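Local atomic coordinates of tubulin-like protein CetZ2 (PDB entry 4B45), a protein that binds GTP as a tubulin-like GTPase of the archaeal cytoskeleton and is involved in the control of cell shape. Residues Val251-Ala265 against Arg286-Val298. Sequence-based numbering, arbitrary orientation.
Sequences VLTGTSLPDASDADA and RRWVEDETGSMQV
Trp288 points the benzo edge of its indole at Val251 and Leu252, where the last turn of helix 240-252 lies beside helix 279-293, the helix of the beta-alpha-beta unit 263-272, 279-293, 298-304 in the tubulin-like C-terminal domain. With CG anti to the backbone N (chi1 -178°), the ring reaches across to the other helix: CZ3 lies 3.8 Å from Val251 CG2 and CH2 4.0 Å from Leu252 CD1. Val251 CB sits in the ring plane, so this is edge packing, not stacking; Glu292 CB covers one indole face near the rim. The same Val251 CG2 also meets Val289 CG2 at 4.1 Å.

Beyond its CB, Glu292 bends at chi2 and brings OE2 to Ser261 OG, which donates a 3.1 Å hydrogen bond on the anti side of the carboxylate, 18° out of its plane. Thr293 CG2 lies against the Ser261 carbonyl oxygen (CG2 to O 3.3 Å), while Thr293 OG1 donates to Val289 O and accepts from Ser295 N, an ST turn at the helix end. A water lies 2.7 Å from both Ala263 O and Thr293 O. In the loop leading to strand 298-304, Ser295 OG accepts from Gln297 N in a second ST turn and donates to Asp264 O at 2.7 Å, approaching from above the carbonyl plane, 56° out of it.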
loop_
_atom_site.group_PDB
_atom_site.type_symbol
_atom_site.label_atom_id
_atom_site.label_comp_id
_atom_site.label_asym_id
_atom_site.label_seq_id
_atom_site.Cartn_x
_atom_site.Cartn_y
_atom_site.Cartn_z
ATOM N N VAL A 251 -8.182 -13.115 -0.595
ATOM C CA VAL A 251 -9.176 -12.394 -1.390
ATOM C C VAL A 251 -10.398 -11.957 -0.574
ATOM O O VAL A 251 -10.950 -10.891 -0.811
ATOM C CB VAL A 251 -9.653 -13.260 -2.576
ATOM C CG1 VAL A 251 -10.744 -12.551 -3.364
ATOM C CG2 VAL A 251 -8.467 -13.647 -3.479
ATOM N N LEU A 252 -10.824 -12.774 0.388
ATOM C CA LEU A 252 -12.082 -12.503 1.100
ATOM C C LEU A 252 -11.926 -11.846 2.479
ATOM O O LEU A 252 -12.665 -10.912 2.800
ATOM C CB LEU A 252 -12.943 -13.764 1.194
ATOM C CG LEU A 252 -13.295 -14.437 -0.142
ATOM C CD1 LEU A 252 -13.898 -15.813 0.091
ATOM C CD2 LEU A 252 -14.238 -13.587 -0.998
ATOM N N THR A 253 -10.979 -12.313 3.294
ATOM C CA THR A 253 -10.779 -11.705 4.612
ATOM C C THR A 253 -9.490 -10.901 4.771
ATOM O O THR A 253 -9.439 -9.965 5.563
ATOM C CB THR A 253 -10.837 -12.737 5.774
ATOM O OG1 THR A 253 -9.676 -13.577 5.755
ATOM C CG2 THR A 253 -12.068 -13.589 5.678
ATOM N N GLY A 254 -8.446 -11.267 4.043
ATOM C CA GLY A 254 -7.123 -10.739 4.340
ATOM C C GLY A 254 -6.711 -9.547 3.506
ATOM O O GLY A 254 -5.526 -9.251 3.373
ATOM N N THR A 255 -7.694 -8.856 2.945
ATOM C CA THR A 255 -7.426 -7.779 2.013
ATOM C C THR A 255 -7.249 -6.437 2.740
ATOM O O THR A 255 -7.876 -6.185 3.770
ATOM C CB THR A 255 -8.559 -7.697 0.993
ATOM O OG1 THR A 255 -8.391 -6.542 0.171
ATOM C CG2 THR A 255 -9.869 -7.618 1.709
ATOM N N SER A 256 -6.380 -5.586 2.209
ATOM C CA SER A 256 -6.068 -4.306 2.837
ATOM C C SER A 256 -7.263 -3.344 2.813
ATOM O O SER A 256 -7.375 -2.449 3.660
ATOM C CB SER A 256 -4.842 -3.676 2.165
ATOM O OG SER A 256 -5.101 -3.405 0.801
ATOM N N LEU A 257 -8.132 -3.543 1.826
ATOM C CA LEU A 257 -9.444 -2.902 1.738
ATOM C C LEU A 257 -10.550 -3.971 1.735
ATOM O O LEU A 257 -10.590 -4.796 0.828
ATOM C CB LEU A 257 -9.531 -2.144 0.416
ATOM C CG LEU A 257 -10.892 -1.532 0.079
ATOM C CD1 LEU A 257 -11.194 -0.346 1.016
ATOM C CD2 LEU A 257 -10.932 -1.102 -1.382
ATOM N N PRO A 258 -11.464 -3.957 2.728
ATOM C CA PRO A 258 -12.552 -4.956 2.767
ATOM C C PRO A 258 -13.462 -4.959 1.534
ATOM O O PRO A 258 -13.702 -3.908 0.924
ATOM C CB PRO A 258 -13.382 -4.531 3.989
ATOM C CG PRO A 258 -12.424 -3.782 4.854
ATOM C CD PRO A 258 -11.474 -3.085 3.918
ATOM N N ASP A 259 -13.987 -6.139 1.205
ATOM C CA ASP A 259 -14.928 -6.319 0.095
ATOM C C ASP A 259 -14.347 -5.844 -1.250
ATOM O O ASP A 259 -14.995 -5.109 -1.994
ATOM C CB ASP A 259 -16.273 -5.636 0.397
ATOM C CG ASP A 259 -17.390 -6.099 -0.529
ATOM O OD1 ASP A 259 -17.333 -7.256 -1.001
ATOM O OD2 ASP A 259 -18.331 -5.310 -0.784
ATOM N N ALA A 260 -13.137 -6.295 -1.567
ATOM C CA ALA A 260 -12.460 -5.874 -2.794
ATOM C C ALA A 260 -12.429 -6.943 -3.890
ATOM O O ALA A 260 -11.582 -6.875 -4.783
ATOM C CB ALA A 260 -11.036 -5.437 -2.475
ATOM N N SER A 261 -13.346 -7.910 -3.836
ATOM C CA SER A 261 -13.362 -9.023 -4.801
ATOM C C SER A 261 -13.609 -8.600 -6.238
ATOM O O SER A 261 -12.970 -9.098 -7.152
ATOM C CB SER A 261 -14.426 -10.063 -4.435
ATOM O OG SER A 261 -13.887 -11.080 -3.622
ATOM N N ASP A 262 -14.570 -7.707 -6.434
ATOM C CA ASP A 262 -14.986 -7.320 -7.772
ATOM C C ASP A 262 -13.925 -6.448 -8.452
ATOM O O ASP A 262 -14.008 -5.226 -8.429
ATOM C CB ASP A 262 -16.332 -6.605 -7.698
ATOM C CG ASP A 262 -16.894 -6.270 -9.056
ATOM O OD1 ASP A 262 -16.286 -6.675 -10.068
ATOM O OD2 ASP A 262 -17.953 -5.602 -9.106
ATOM N N ALA A 263 -12.937 -7.084 -9.072
ATOM C CA ALA A 263 -11.808 -6.343 -9.619
ATOM C C ALA A 263 -11.575 -6.592 -11.105
ATOM O O ALA A 263 -11.926 -7.640 -11.648
ATOM C CB ALA A 263 -10.553 -6.644 -8.827
ATOM N N ASP A 264 -10.969 -5.611 -11.755
ATOM C CA ASP A 264 -10.703 -5.687 -13.176
ATOM C C ASP A 264 -9.489 -6.574 -13.457
ATOM O O ASP A 264 -9.418 -7.234 -14.488
ATOM C CB ASP A 264 -10.495 -4.272 -13.744
ATOM C CG ASP A 264 -10.133 -4.282 -15.220
ATOM O OD1 ASP A 264 -11.029 -4.539 -16.056
ATOM O OD2 ASP A 264 -8.952 -4.034 -15.549
ATOM N N ALA A 265 -8.530 -6.585 -12.541
ATOM C CA ALA A 265 -7.317 -7.366 -12.741
ATOM C C ALA A 265 -6.850 -7.930 -11.414
ATOM O O ALA A 265 -7.205 -7.422 -10.350
ATOM C CB ALA A 265 -6.215 -6.502 -13.363
ATOM N N ARG A 286 -5.587 -20.136 -8.713
ATOM C CA ARG A 286 -5.684 -19.067 -9.693
ATOM C C ARG A 286 -7.032 -19.115 -10.389
ATOM O O ARG A 286 -7.645 -18.082 -10.635
ATOM C CB ARG A 286 -4.580 -19.206 -10.741
ATOM C CG ARG A 286 -3.182 -19.082 -10.182
ATOM C CD ARG A 286 -2.173 -19.328 -11.284
ATOM N NE ARG A 286 -0.797 -19.211 -10.813
ATOM C CZ ARG A 286 0.257 -19.555 -11.543
ATOM N NH1 ARG A 286 0.071 -20.035 -12.763
ATOM N NH2 ARG A 286 1.485 -19.433 -11.055
ATOM N N ARG A 287 -7.480 -20.321 -10.735
ATOM C CA ARG A 287 -8.746 -20.472 -11.437
ATOM C C ARG A 287 -9.883 -19.986 -10.544
ATOM O O ARG A 287 -10.800 -19.296 -11.002
ATOM C CB ARG A 287 -8.964 -21.930 -11.867
ATOM C CG ARG A 287 -10.353 -22.218 -12.406
ATOM C CD ARG A 287 -10.394 -23.580 -13.093
ATOM N NE ARG A 287 -11.735 -24.160 -13.133
ATOM C CZ ARG A 287 -12.164 -25.124 -12.318
ATOM N NH1 ARG A 287 -11.358 -25.628 -11.390
ATOM N NH2 ARG A 287 -13.404 -25.585 -12.429
ATOM N N TRP A 288 -9.817 -20.352 -9.265
ATOM C CA TRP A 288 -10.770 -19.834 -8.287
ATOM C C TRP A 288 -10.812 -18.293 -8.222
ATOM O O TRP A 288 -11.896 -17.707 -8.140
ATOM C CB TRP A 288 -10.504 -20.392 -6.885
ATOM C CG TRP A 288 -11.530 -19.877 -5.919
ATOM C CD1 TRP A 288 -12.759 -20.407 -5.672
ATOM C CD2 TRP A 288 -11.432 -18.698 -5.117
ATOM N NE1 TRP A 288 -13.432 -19.636 -4.756
ATOM C CE2 TRP A 288 -12.639 -18.584 -4.394
ATOM C CE3 TRP A 288 -10.438 -17.731 -4.928
ATOM C CZ2 TRP A 288 -12.884 -17.542 -3.493
ATOM C CZ3 TRP A 288 -10.679 -16.694 -4.034
ATOM C CH2 TRP A 288 -11.893 -16.610 -3.328
ATOM N N VAL A 289 -9.646 -17.650 -8.228
ATOM C CA VAL A 289 -9.589 -16.181 -8.206
ATOM C C VAL A 289 -10.298 -15.631 -9.435
ATOM O O VAL A 289 -11.059 -14.684 -9.331
ATOM C CB VAL A 289 -8.134 -15.635 -8.128
ATOM C CG1 VAL A 289 -8.093 -14.127 -8.363
ATOM C CG2 VAL A 289 -7.511 -15.964 -6.776
ATOM N N GLU A 290 -10.077 -16.262 -10.591
ATOM C CA GLU A 290 -10.720 -15.835 -11.823
ATOM C C GLU A 290 -12.248 -15.949 -11.749
ATOM O O GLU A 290 -12.958 -15.086 -12.260
ATOM C CB GLU A 290 -10.170 -16.625 -13.018
ATOM C CG GLU A 290 -10.855 -16.306 -14.341
ATOM C CD GLU A 290 -10.223 -17.026 -15.517
ATOM O OE1 GLU A 290 -10.466 -18.243 -15.674
ATOM O OE2 GLU A 290 -9.478 -16.379 -16.283
ATOM N N ASP A 291 -12.749 -17.007 -11.109
ATOM C CA ASP A 291 -14.190 -17.201 -10.954
ATOM C C ASP A 291 -14.782 -16.233 -9.946
ATOM O O ASP A 291 -15.904 -15.758 -10.113
ATOM C CB ASP A 291 -14.526 -18.632 -10.508
ATOM C CG ASP A 291 -14.182 -19.681 -11.558
ATOM O OD1 ASP A 291 -14.050 -19.342 -12.760
ATOM O OD2 ASP A 291 -14.053 -20.863 -11.168
ATOM N N GLU A 292 -14.039 -15.964 -8.880
ATOM C CA GLU A 292 -14.516 -15.086 -7.816
ATOM C C GLU A 292 -14.516 -13.608 -8.207
ATOM O O GLU A 292 -15.445 -12.886 -7.874
ATOM C CB GLU A 292 -13.690 -15.295 -6.540
ATOM C CG GLU A 292 -13.981 -14.306 -5.423
ATOM C CD GLU A 292 -15.435 -14.285 -4.998
ATOM O OE1 GLU A 292 -16.110 -15.337 -5.071
ATOM O OE2 GLU A 292 -15.901 -13.203 -4.588
ATOM N N THR A 293 -13.483 -13.156 -8.917
ATOM C CA THR A 293 -13.393 -11.742 -9.297
ATOM C C THR A 293 -14.183 -11.401 -10.568
ATOM O O THR A 293 -14.593 -10.264 -10.772
ATOM C CB THR A 293 -11.930 -11.312 -9.510
ATOM O OG1 THR A 293 -11.356 -12.063 -10.592
ATOM C CG2 THR A 293 -11.108 -11.538 -8.247
ATOM N N GLY A 294 -14.374 -12.380 -11.436
ATOM C CA GLY A 294 -14.953 -12.120 -12.743
ATOM C C GLY A 294 -13.954 -11.478 -13.698
ATOM O O GLY A 294 -14.298 -11.147 -14.834
ATOM N N SER A 295 -12.710 -11.316 -13.242
ATOM C CA SER A 295 -11.675 -10.662 -14.038
ATOM C C SER A 295 -11.203 -11.516 -15.218
ATOM O O SER A 295 -11.013 -12.725 -15.079
ATOM C CB SER A 295 -10.478 -10.299 -13.158
ATOM O OG SER A 295 -9.373 -9.914 -13.960
ATOM N N MET A 296 -11.012 -10.878 -16.373
ATOM C CA MET A 296 -10.433 -11.543 -17.541
ATOM C C MET A 296 -8.908 -11.393 -17.573
ATOM O O MET A 296 -8.256 -11.821 -18.531
ATOM C CB MET A 296 -11.020 -10.973 -18.834
ATOM C CG MET A 296 -12.536 -11.034 -18.918
ATOM S SD MET A 296 -13.095 -12.738 -18.824
ATOM C CE MET A 296 -12.353 -13.341 -20.315
ATOM N N GLN A 297 -8.347 -10.784 -16.531
ATOM C CA GLN A 297 -6.911 -10.528 -16.482
ATOM C C GLN A 297 -6.313 -10.975 -15.163
ATOM O O GLN A 297 -5.758 -10.160 -14.423
ATOM C CB GLN A 297 -6.618 -9.039 -16.649
ATOM C CG GLN A 297 -7.263 -8.373 -17.839
ATOM C CD GLN A 297 -6.848 -6.919 -17.943
ATOM O OE1 GLN A 297 -7.626 -6.010 -17.637
ATOM N NE2 GLN A 297 -5.600 -6.693 -18.350
ATOM N N VAL A 298 -6.446 -12.262 -14.862
ATOM C CA VAL A 298 -5.826 -12.833 -13.682
ATOM C C VAL A 298 -4.473 -13.393 -14.071
ATOM O O VAL A 298 -4.376 -14.305 -14.903
ATOM C CB VAL A 298 -6.687 -13.958 -13.062
ATOM C CG1 VAL A 298 -5.912 -14.667 -11.962
ATOM C CG2 VAL A 298 -7.987 -13.395 -12.522
HETATM O O HOH W 1 -14.448 -8.188 -12.533
HETATM O O HOH W 2 -11.322 -7.866 -16.424
#